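Long-range contacts in choline binding protein A (Lactobacillus salivarius str. Ren, PDB 5GT1), which is probably a cell-surface protein involved in adhesion to intestinal cells, its C-terminal part being a zinc-binding domain of the M23 peptidase family: residues E106-K111 against D126-R131; G26-S31 against H73-G78. All blocks are in the same frame, centred on the assembly; numbering follows the deposited sequence.

Contact 1 of 2, residues E106-K111 against D126-R131; sequences EAFSNK and DVIGYR
Ala107 O is approached from Arg131 by a CA-H...O contact, Arg131 CA lying 3.1 Å away with an angle of 147° at the hydrogen. In this M23 peptidase domain the contact sets the corner at Glu106 and Ala107, near the end of strand 101-108, against the end of strand 127-130, two strands of different sheets. Ala107 is also backbone hydrogen-bonded with Asp132, just past Arg131. On the same residue pair, Ala107 CB rests 3.8 Å from Arg131 CG; the guanidinium beyond it is held by His67 O and Gly69 O and lies in cation-pi contact with Phe29. Phe108 supplies the apolar filling. Its CG stands anti to the carbonyl carbon (chi1 -39°), which carries the ring across to strand 127-130, where CZ meets Ile128 CG2 at 4.0 Å and CE1 lies 3.8 Å from Gly129 C. One face of the ring is covered by Ala107 CB, 3.7 Å above its centre. A leucine in place of Phe108 would probably leave Ala107 CB without this flat cover and open a gap beside Ile128. At the ring's edge, in its plane, Phe108 CD1 meets Tyr130 O at 3.4 Å.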
# COMPACT_ATOMS: atom_id res chain seq x y z
N GLU A 106 -2.92 -7.26 -2.83
CA GLU A 106 -3.74 -7.45 -4.04
C GLU A 106 -3.04 -7.39 -5.40
O GLU A 106 -3.63 -7.79 -6.42
CB GLU A 106 -4.97 -6.55 -3.99
CG GLU A 106 -5.88 -6.90 -2.82
CD GLU A 106 -7.04 -5.97 -2.73
OE1 GLU A 106 -7.99 -6.13 -3.54
OE2 GLU A 106 -6.99 -5.07 -1.86
N ALA A 107 -1.80 -6.93 -5.42
CA ALA A 107 -1.04 -6.79 -6.67
C ALA A 107 -0.49 -8.11 -7.20
O ALA A 107 -0.13 -8.20 -8.37
CB ALA A 107 0.12 -5.83 -6.46
N PHE A 108 -0.39 -9.12 -6.34
CA PHE A 108 0.40 -10.31 -6.64
C PHE A 108 -0.51 -11.56 -6.68
O PHE A 108 -1.06 -11.97 -5.66
CB PHE A 108 1.52 -10.47 -5.61
CG PHE A 108 2.17 -9.15 -5.21
CD1 PHE A 108 2.98 -8.46 -6.11
CD2 PHE A 108 1.96 -8.60 -3.94
CE1 PHE A 108 3.56 -7.24 -5.76
CE2 PHE A 108 2.55 -7.39 -3.57
CZ PHE A 108 3.35 -6.71 -4.48
N SER A 109 -0.69 -12.12 -7.88
CA SER A 109 -1.61 -13.26 -8.06
C SER A 109 -1.08 -14.52 -7.36
O SER A 109 -1.84 -15.43 -7.08
CB SER A 109 -1.88 -13.55 -9.54
OG SER A 109 -0.72 -14.10 -10.17
N ASN A 110 0.21 -14.55 -7.07
CA ASN A 110 0.82 -15.61 -6.28
C ASN A 110 2.10 -15.13 -5.64
O ASN A 110 2.69 -14.13 -6.08
CB ASN A 110 1.09 -16.85 -7.14
CG ASN A 110 2.19 -16.62 -8.13
OD1 ASN A 110 3.32 -17.07 -7.93
ND2 ASN A 110 1.89 -15.88 -9.21
N LYS A 111 2.54 -15.85 -4.61
CA LYS A 111 3.70 -15.46 -3.81
C LYS A 111 4.98 -15.39 -4.62
O LYS A 111 5.90 -14.67 -4.25
CB LYS A 111 3.88 -16.39 -2.59
CG LYS A 111 2.93 -16.07 -1.45
CD LYS A 111 2.83 -17.16 -0.39
CE LYS A 111 1.47 -17.08 0.30
NZ LYS A 111 1.46 -17.50 1.74
N ASP A 126 13.16 0.23 -3.83
CA ASP A 126 13.41 -1.22 -3.98
C ASP A 126 12.15 -1.96 -4.46
O ASP A 126 11.03 -1.65 -4.04
CB ASP A 126 13.90 -1.87 -2.68
CG ASP A 126 15.34 -1.50 -2.31
OD1 ASP A 126 16.03 -0.81 -3.09
OD2 ASP A 126 15.78 -1.90 -1.21
N VAL A 127 12.32 -2.96 -5.33
CA VAL A 127 11.15 -3.66 -5.87
C VAL A 127 10.58 -4.63 -4.84
O VAL A 127 11.28 -5.54 -4.37
CB VAL A 127 11.49 -4.37 -7.21
CG1 VAL A 127 10.28 -5.17 -7.71
CG2 VAL A 127 11.90 -3.33 -8.25
N ILE A 128 9.31 -4.44 -4.49
CA ILE A 128 8.60 -5.35 -3.59
C ILE A 128 8.22 -6.65 -4.33
O ILE A 128 8.31 -7.76 -3.78
CB ILE A 128 7.30 -4.69 -3.05
CG1 ILE A 128 7.64 -3.42 -2.25
CG2 ILE A 128 6.47 -5.68 -2.21
CD1 ILE A 128 8.52 -3.64 -1.04
N GLY A 129 7.81 -6.47 -5.57
CA GLY A 129 7.38 -7.57 -6.41
C GLY A 129 6.78 -7.02 -7.67
O GLY A 129 6.92 -5.81 -7.95
N TYR A 130 6.09 -7.88 -8.42
CA TYR A 130 5.56 -7.53 -9.75
C TYR A 130 4.05 -7.66 -9.75
O TYR A 130 3.51 -8.70 -9.41
CB TYR A 130 6.22 -8.41 -10.84
CG TYR A 130 7.68 -8.08 -10.94
CD1 TYR A 130 8.12 -7.13 -11.85
CD2 TYR A 130 8.61 -8.64 -10.04
CE1 TYR A 130 9.46 -6.77 -11.91
CE2 TYR A 130 9.96 -8.29 -10.09
CZ TYR A 130 10.37 -7.36 -11.03
OH TYR A 130 11.69 -7.00 -11.10
N ARG A 131 3.36 -6.58 -10.11
CA ARG A 131 1.90 -6.58 -10.15
C ARG A 131 1.45 -7.30 -11.42
O ARG A 131 1.82 -6.92 -12.52
CB ARG A 131 1.34 -5.15 -10.15
CG ARG A 131 -0.19 -5.08 -10.22
CD ARG A 131 -0.68 -3.63 -10.37
NE ARG A 131 -0.05 -2.93 -11.49
CZ ARG A 131 -0.11 -1.61 -11.71
NH1 ARG A 131 -0.79 -0.80 -10.89
NH2 ARG A 131 0.52 -1.09 -12.75

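Contact 2 of 2, residues G26-S31 against H73-G78; sequences GWPFPS and HAVHSG
Pro28 O takes two hydrogen bonds from one residue, His73. The backbone His73 N reaches it at 2.9 Å, in the carbonyl plane on a lone pair and nearly straight (163°). His73 ND1 gives a longer bond of 3.3 Å to the same Pro28 O, from 40° above the carbonyl plane, while the oxygen lies in the plane of the imidazole. The side chain closes back on its own amide because CG sits beside the backbone N (chi1 -69°), and the ND1 bond limits the ring's rotation. Pro30 then lies over one imidazole face, its CG 4.3 Å from the centroid of the His73 ring in a CH-pi contact offset toward the rim. Farther along, Gly26 N donates to Val75 O at 3.0 Å, a bent bond. Between these two direct links a water bridges two acceptors, donating to Trp27 O at 2.8 Å and to Ala74 O at 2.9 Å. Four carbonyl oxygens, two backbone amides and one ring nitrogen thus find partners at the interface, and weaker CA-H...O contacts join Pro28 CA to His73 O and Val75 CA to Gly26 O. Alongside the polar links, Pro28 CD packs on Val75 CG1 at 3.8 Å. The contact fastens the N-terminal loop to the turn between strands 71-73 and 78-86: Trp27 and Val75 both touch Ile167 of helix 163-173, while Pro28 rests on Phe62 of strand 56-63 and Leu136 of strand 135-141.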
# COMPACT_ATOMS: atom_id res chain seq x y z
N GLY A 26 8.54 7.80 -2.01
CA GLY A 26 8.40 7.68 -3.46
C GLY A 26 7.07 7.02 -3.79
O GLY A 26 6.43 6.43 -2.92
N TRP A 27 6.63 7.16 -5.03
CA TRP A 27 5.42 6.46 -5.50
C TRP A 27 5.75 5.02 -5.90
O TRP A 27 6.90 4.71 -6.24
CB TRP A 27 4.81 7.21 -6.68
CG TRP A 27 4.35 8.58 -6.28
CD1 TRP A 27 4.99 9.80 -6.50
CD2 TRP A 27 3.16 8.89 -5.51
NE1 TRP A 27 4.25 10.84 -5.96
CE2 TRP A 27 3.15 10.36 -5.33
CE3 TRP A 27 2.12 8.14 -4.95
CZ2 TRP A 27 2.14 11.01 -4.63
CZ3 TRP A 27 1.11 8.81 -4.24
CH2 TRP A 27 1.13 10.21 -4.10
N PRO A 28 4.76 4.13 -5.86
CA PRO A 28 5.05 2.73 -6.19
C PRO A 28 5.31 2.47 -7.68
O PRO A 28 5.95 1.48 -8.03
CB PRO A 28 3.81 1.97 -5.70
CG PRO A 28 2.72 2.98 -5.70
CD PRO A 28 3.38 4.31 -5.38
N PHE A 29 4.81 3.36 -8.55
CA PHE A 29 5.05 3.25 -9.99
C PHE A 29 5.59 4.62 -10.43
O PHE A 29 4.83 5.50 -10.80
CB PHE A 29 3.77 2.84 -10.74
CG PHE A 29 3.16 1.56 -10.21
CD1 PHE A 29 3.64 0.31 -10.63
CD2 PHE A 29 2.15 1.60 -9.25
CE1 PHE A 29 3.10 -0.87 -10.11
CE2 PHE A 29 1.61 0.43 -8.74
CZ PHE A 29 2.09 -0.80 -9.17
N PRO A 30 6.92 4.80 -10.32
CA PRO A 30 7.47 6.17 -10.33
C PRO A 30 7.41 6.91 -11.67
O PRO A 30 7.57 8.14 -11.70
CB PRO A 30 8.91 5.95 -9.84
CG PRO A 30 8.81 4.74 -8.97
CD PRO A 30 7.93 3.85 -9.84
N SER A 31 7.15 6.19 -12.76
CA SER A 31 6.96 6.81 -14.08
C SER A 31 5.63 7.57 -14.22
O SER A 31 5.46 8.40 -15.12
CB SER A 31 6.95 5.72 -15.15
OG SER A 31 5.60 5.33 -15.43
N HIS A 73 7.40 -0.55 -6.55
CA HIS A 73 8.53 0.07 -5.84
C HIS A 73 8.14 0.48 -4.45
O HIS A 73 7.08 1.07 -4.26
CB HIS A 73 9.03 1.30 -6.61
CG HIS A 73 9.70 0.96 -7.93
ND1 HIS A 73 8.99 0.73 -9.06
CD2 HIS A 73 11.04 0.81 -8.26
CE1 HIS A 73 9.84 0.45 -10.08
NE2 HIS A 73 11.10 0.50 -9.59
N ALA A 74 9.00 0.19 -3.47
CA ALA A 74 8.71 0.52 -2.08
C ALA A 74 8.57 2.03 -1.96
O ALA A 74 9.36 2.79 -2.53
CB ALA A 74 9.82 0.01 -1.18
N VAL A 75 7.55 2.46 -1.21
CA VAL A 75 7.24 3.89 -1.08
C VAL A 75 8.09 4.54 0.02
O VAL A 75 8.12 5.77 0.14
CB VAL A 75 5.73 4.16 -0.83
CG1 VAL A 75 4.89 3.55 -1.95
CG2 VAL A 75 5.27 3.64 0.54
N HIS A 76 8.77 3.70 0.81
CA HIS A 76 9.51 4.14 1.98
C HIS A 76 10.38 3.01 2.46
O HIS A 76 10.04 1.84 2.24
CB HIS A 76 8.53 4.54 3.09
CG HIS A 76 9.17 5.27 4.26
ND1 HIS A 76 9.70 4.61 5.31
CD2 HIS A 76 9.35 6.63 4.50
CE1 HIS A 76 10.21 5.52 6.20
NE2 HIS A 76 9.99 6.75 5.70
N SER A 77 11.48 3.33 3.12
CA SER A 77 12.39 2.31 3.67
C SER A 77 11.79 1.54 4.84
O SER A 77 10.84 1.98 5.47
CB SER A 77 13.71 2.95 4.09
OG SER A 77 14.30 3.63 2.97
N GLY A 78 12.34 0.37 5.13
CA GLY A 78 11.83 -0.40 6.26
C GLY A 78 12.38 -1.80 6.22
O GLY A 78 13.27 -2.11 5.42
O HOH W 1 9.28 4.62 -4.79

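From the N terminus, the chain first passes through 26-31, then runs through strands 44-45, 56-63 and 71-73 before contact 2 closes that long loop at 73-78. Contact 1 opens later, at the corner at 106-107, and closes a much shorter loop at 126-131; the two are in series, neither nested nor crossed. Their second segments meet directly: Asp126 O and Ala74 N form a probable hydrogen bond at the end of the antiparallel pairing of strands 71-73 and 127-130, and Ile128 CD1 packs on Ala74 CB. This small two-stranded sheet therefore joins the N-terminal loop held by contact 2 to the end of strand 101-108, part of the large sheet, held by contact 1.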